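Local coordinates for diaminopimelate decarboxylase (PDB 2P3E), which probably catalyses the pyridoxal 5'-phosphate-dependent decarboxylation of meso-diaminopimelate to L-lysine, the closing step of lysine biosynthesis by the diaminopimelate pathway, at residues B[129-132]-B[133-136]; B[25-28]-B[29-33]. One frame throughout, in Å; residues are numbered along the deposited sequence.

In the fold
Both contacts are local and helical, contact 1 at the start of a helix and contact 2 along the whole of a short one, but they lie on opposite sides of the chain's centre, their centres about 49 Å apart. Contact 1 is largely buried: it starts helix 132-145 after strand 126-129 of the parallel barrel sheet, within the pyridoxal-binding domain and against the second subunit. Contact 2 is partly buried and spans helix 25-32, which rests on strands 289-301 and 368-371 of the mixed sheet, away from the annotated sites. Their chemistry differs accordingly. In contact 1, side-chain oxygens take up backbone N-H groups ahead of and within the first helical turn; in contact 2 the regular helical bonds dominate, supplemented by a threonine hydroxyl, an apolar pair and polar side chains.

Contact 1 (B[129-132]-B[133-136]); sequences VESR and QELD
Two rotations bring Glu134 and Ser131 into play. Glu134 places CG opposite its own amide nitrogen (chi1 -179°) and stays extended, which carries its carboxylate back along the chain to Glu130, while Ser131 turns OG between its backbone N and carbonyl carbon, facing the first helical turn. Glu130 N gives Glu134 OE1 a nearly straight bond of 2.9 Å (163° at the hydrogen), approaching from above the carboxylate plane, 50° out of it. Ser131 is the N-cap: its OG accepts from Glu134 N at 3.2 Å. This differs from a strict capping box, because the glutamate takes the N-H of the residue before the cap. Bonds from Leu135 N to Ser131 O and from Asp136 N to Arg132 O begin the helix proper. On the barrel side, Val129 CG1 lies 3.7 Å from Glu134 CD and 3.8 Å from Leu135 CD2, so the valine and glutamate side chains run past each other in opposite directions, a methyl against the carboxylate carbon. Glu134 OE2 also forms a salt bridge with Lys111, and Gln133 OE1 accepts from Leu298 N of the second subunit. The buried carboxylate thus joins the strand-to-helix turn to a lysine, whose charge would probably help keep it ionised.

Contact 2 (B[25-28]-B[29-33]); sequences LKEL and AQTFG
Lys26 and Gln30 cross at a slant on one flank of helix 25-32, the extended lysine chain bringing CE to 3.3 Å from Gln30 NE2, while its ammonium forms a salt bridge with Glu332. Glu27 lies nearly at a right angle to Gln30, with carboxylate and amide planes 79° apart. Its chain bends at chi2 (65°), which turns OE2 to within 3.3 Å of Thr31 OG1. That hydroxyl, anti to its own carbonyl carbon, donates to Glu27 O at 2.8 Å from above the carbonyl plane, and Thr31 N reaches the same oxygen from the opposite face. On another flank Leu28 slants across Phe32, its CD2 methyl 3.7 Å from CE2 of the ring, while Thr31 CG2 sits over the ring centre. Putting an alanine at Lys26 would probably leave Glu332 without this cationic mate and let the Gln30 amide turn more readily. Beyond Phe32 the chain leaves the helix at Gly33, with positive phi. Leu25 and Ala29 pack on Ile292 of strand 289-301, and so the helix is amphipathic: its apolar side seats on the sheet, whereas Glu27 O, in the first turn, takes two bonds from Thr31 near the C-terminal end.

Contact 1 (B[129-132]-B[133-136])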
loop_
_atom_site.group_PDB
_atom_site.type_symbol
_atom_site.label_atom_id
_atom_site.label_comp_id
_atom_site.label_asym_id
_atom_site.label_seq_id
_atom_site.Cartn_x
_atom_site.Cartn_y
_atom_site.Cartn_z
ATOM N N VAL B 129 10.636 -12.444 21.229
ATOM C CA VAL B 129 9.446 -13.247 21.263
ATOM C C VAL B 129 8.234 -12.436 21.706
ATOM O O VAL B 129 8.284 -11.672 22.685
ATOM C CB VAL B 129 9.647 -14.537 22.130
ATOM C CG1 VAL B 129 8.368 -15.295 22.261
ATOM C CG2 VAL B 129 10.699 -15.458 21.490
ATOM N N GLU B 130 7.151 -12.649 20.964
ATOM C CA GLU B 130 5.913 -11.891 21.059
ATOM C C GLU B 130 4.761 -12.653 21.729
ATOM O O GLU B 130 3.744 -12.043 22.066
ATOM C CB GLU B 130 5.495 -11.440 19.651
ATOM C CG GLU B 130 6.422 -10.398 19.026
ATOM C CD GLU B 130 6.277 -9.002 19.631
ATOM O OE1 GLU B 130 5.376 -8.775 20.477
ATOM O OE2 GLU B 130 7.072 -8.128 19.240
ATOM N N SER B 131 4.911 -13.973 21.925
ATOM C CA SER B 131 3.895 -14.754 22.635
ATOM C C SER B 131 4.446 -16.038 23.257
ATOM O O SER B 131 5.509 -16.533 22.880
ATOM C CB SER B 131 2.711 -15.105 21.710
ATOM O OG SER B 131 3.166 -15.929 20.651
ATOM N N ARG B 132 3.696 -16.578 24.208
ATOM C CA ARG B 132 4.040 -17.854 24.817
ATOM C C ARG B 132 3.905 -19.029 23.839
ATOM O O ARG B 132 4.686 -19.980 23.887
ATOM C CB ARG B 132 3.147 -18.109 26.022
ATOM C CG ARG B 132 3.601 -19.312 26.840
ATOM C CD ARG B 132 2.860 -19.400 28.157
ATOM N NE ARG B 132 3.301 -18.378 29.111
ATOM C CZ ARG B 132 3.117 -18.466 30.426
ATOM N NH1 ARG B 132 2.513 -19.531 30.944
ATOM N NH2 ARG B 132 3.548 -17.498 31.223
ATOM N N GLN B 133 2.895 -18.981 22.970
ATOM C CA GLN B 133 2.745 -20.011 21.954
ATOM C C GLN B 133 3.962 -20.030 21.015
ATOM O O GLN B 133 4.454 -21.104 20.643
ATOM C CB GLN B 133 1.427 -19.838 21.196
ATOM C CG GLN B 133 1.107 -21.008 20.291
ATOM C CD GLN B 133 -0.311 -20.989 19.769
ATOM O OE1 GLN B 133 -0.969 -19.943 19.737
ATOM N NE2 GLN B 133 -0.800 -22.161 19.363
ATOM N N GLU B 134 4.466 -18.840 20.683
ATOM C CA GLU B 134 5.700 -18.683 19.920
ATOM C C GLU B 134 6.894 -19.345 20.616
ATOM O O GLU B 134 7.720 -19.944 19.952
ATOM C CB GLU B 134 5.991 -17.200 19.611
ATOM C CG GLU B 134 7.278 -16.966 18.792
ATOM C CD GLU B 134 7.642 -15.492 18.614
ATOM O OE1 GLU B 134 6.759 -14.627 18.813
ATOM O OE2 GLU B 134 8.826 -15.198 18.298
ATOM N N LEU B 135 6.986 -19.222 21.940
ATOM C CA LEU B 135 7.997 -19.968 22.706
ATOM C C LEU B 135 7.940 -21.493 22.427
ATOM O O LEU B 135 8.959 -22.104 22.146
ATOM C CB LEU B 135 7.865 -19.685 24.210
ATOM C CG LEU B 135 8.187 -18.262 24.713
ATOM C CD1 LEU B 135 7.726 -18.075 26.160
ATOM C CD2 LEU B 135 9.657 -17.988 24.596
ATOM N N ASP B 136 6.741 -22.063 22.498
ATOM C CA ASP B 136 6.492 -23.491 22.272
ATOM C C ASP B 136 6.845 -23.902 20.842
ATOM O O ASP B 136 7.516 -24.929 20.614
ATOM C CB ASP B 136 5.014 -23.796 22.544
ATOM C CG ASP B 136 4.664 -23.737 24.013
ATOM O OD1 ASP B 136 5.544 -24.012 24.842
ATOM O OD2 ASP B 136 3.501 -23.419 24.344
#

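Contact 2 (B[25-28]-B[29-33])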
loop_
_atom_site.group_PDB
_atom_site.type_symbol
_atom_site.label_atom_id
_atom_site.label_comp_id
_atom_site.label_asym_id
_atom_site.label_seq_id
_atom_site.Cartn_x
_atom_site.Cartn_y
_atom_site.Cartn_z
ATOM N N LEU B 25 18.896 17.844 -8.850
ATOM C CA LEU B 25 17.664 17.064 -8.892
ATOM C C LEU B 25 16.945 17.180 -10.222
ATOM O O LEU B 25 16.321 16.230 -10.676
ATOM C CB LEU B 25 16.734 17.440 -7.724
ATOM C CG LEU B 25 17.333 16.811 -6.449
ATOM C CD1 LEU B 25 16.721 17.415 -5.265
ATOM C CD2 LEU B 25 17.202 15.262 -6.413
ATOM N N LYS B 26 17.033 18.346 -10.859
ATOM C CA LYS B 26 16.442 18.487 -12.192
ATOM C C LYS B 26 17.111 17.569 -13.223
ATOM O O LYS B 26 16.426 16.921 -14.014
ATOM C CB LYS B 26 16.438 19.947 -12.659
ATOM C CG LYS B 26 15.765 20.136 -14.013
ATOM C CD LYS B 26 15.563 21.615 -14.315
ATOM C CE LYS B 26 14.770 21.801 -15.591
ATOM N NZ LYS B 26 14.813 23.240 -16.040
ATOM N N GLU B 27 18.441 17.496 -13.207
ATOM C CA GLU B 27 19.128 16.561 -14.094
ATOM C C GLU B 27 18.753 15.101 -13.817
ATOM O O GLU B 27 18.523 14.334 -14.741
ATOM C CB GLU B 27 20.648 16.721 -14.045
ATOM C CG GLU B 27 21.371 15.970 -15.211
ATOM C CD GLU B 27 21.046 16.539 -16.624
ATOM O OE1 GLU B 27 21.053 17.781 -16.827
ATOM O OE2 GLU B 27 20.781 15.735 -17.540
ATOM N N LEU B 28 18.709 14.725 -12.543
ATOM C CA LEU B 28 18.298 13.365 -12.187
ATOM C C LEU B 28 16.888 13.048 -12.691
ATOM O O LEU B 28 16.657 11.970 -13.229
ATOM C CB LEU B 28 18.389 13.132 -10.667
ATOM C CG LEU B 28 19.810 13.043 -10.108
ATOM C CD1 LEU B 28 19.732 13.079 -8.607
ATOM C CD2 LEU B 28 20.515 11.768 -10.589
ATOM N N ALA B 29 15.967 13.995 -12.513
ATOM C CA ALA B 29 14.592 13.860 -12.989
ATOM C C ALA B 29 14.494 13.727 -14.518
ATOM O O ALA B 29 13.774 12.869 -15.025
ATOM C CB ALA B 29 13.768 15.032 -12.504
ATOM N N GLN B 30 15.241 14.559 -15.243
ATOM C CA GLN B 30 15.295 14.492 -16.708
ATOM C C GLN B 30 15.989 13.227 -17.194
ATOM O O GLN B 30 15.601 12.652 -18.208
ATOM C CB GLN B 30 16.009 15.733 -17.284
ATOM C CG GLN B 30 15.285 17.049 -17.051
ATOM C CD GLN B 30 16.134 18.269 -17.469
ATOM O OE1 GLN B 30 17.371 18.210 -17.523
ATOM N NE2 GLN B 30 15.468 19.368 -17.758
ATOM N N THR B 31 17.008 12.787 -16.466
ATOM C CA THR B 31 17.768 11.579 -16.834
ATOM C C THR B 31 17.023 10.276 -16.526
ATOM O O THR B 31 16.936 9.386 -17.375
ATOM C CB THR B 31 19.141 11.565 -16.128
ATOM O OG1 THR B 31 19.897 12.692 -16.586
ATOM C CG2 THR B 31 19.925 10.300 -16.429
ATOM N N PHE B 32 16.503 10.160 -15.302
ATOM C CA PHE B 32 15.948 8.886 -14.824
ATOM C C PHE B 32 14.416 8.819 -14.823
ATOM O O PHE B 32 13.829 7.758 -14.577
ATOM C CB PHE B 32 16.513 8.558 -13.429
ATOM C CG PHE B 32 17.990 8.269 -13.435
ATOM C CD1 PHE B 32 18.479 7.068 -13.970
ATOM C CD2 PHE B 32 18.901 9.204 -12.934
ATOM C CE1 PHE B 32 19.855 6.807 -13.994
ATOM C CE2 PHE B 32 20.259 8.944 -12.956
ATOM C CZ PHE B 32 20.738 7.749 -13.486
ATOM N N GLY B 33 13.774 9.952 -15.090
ATOM C CA GLY B 33 12.318 10.046 -15.098
ATOM C C GLY B 33 11.730 10.294 -13.706
ATOM O O GLY B 33 12.445 10.242 -12.699
#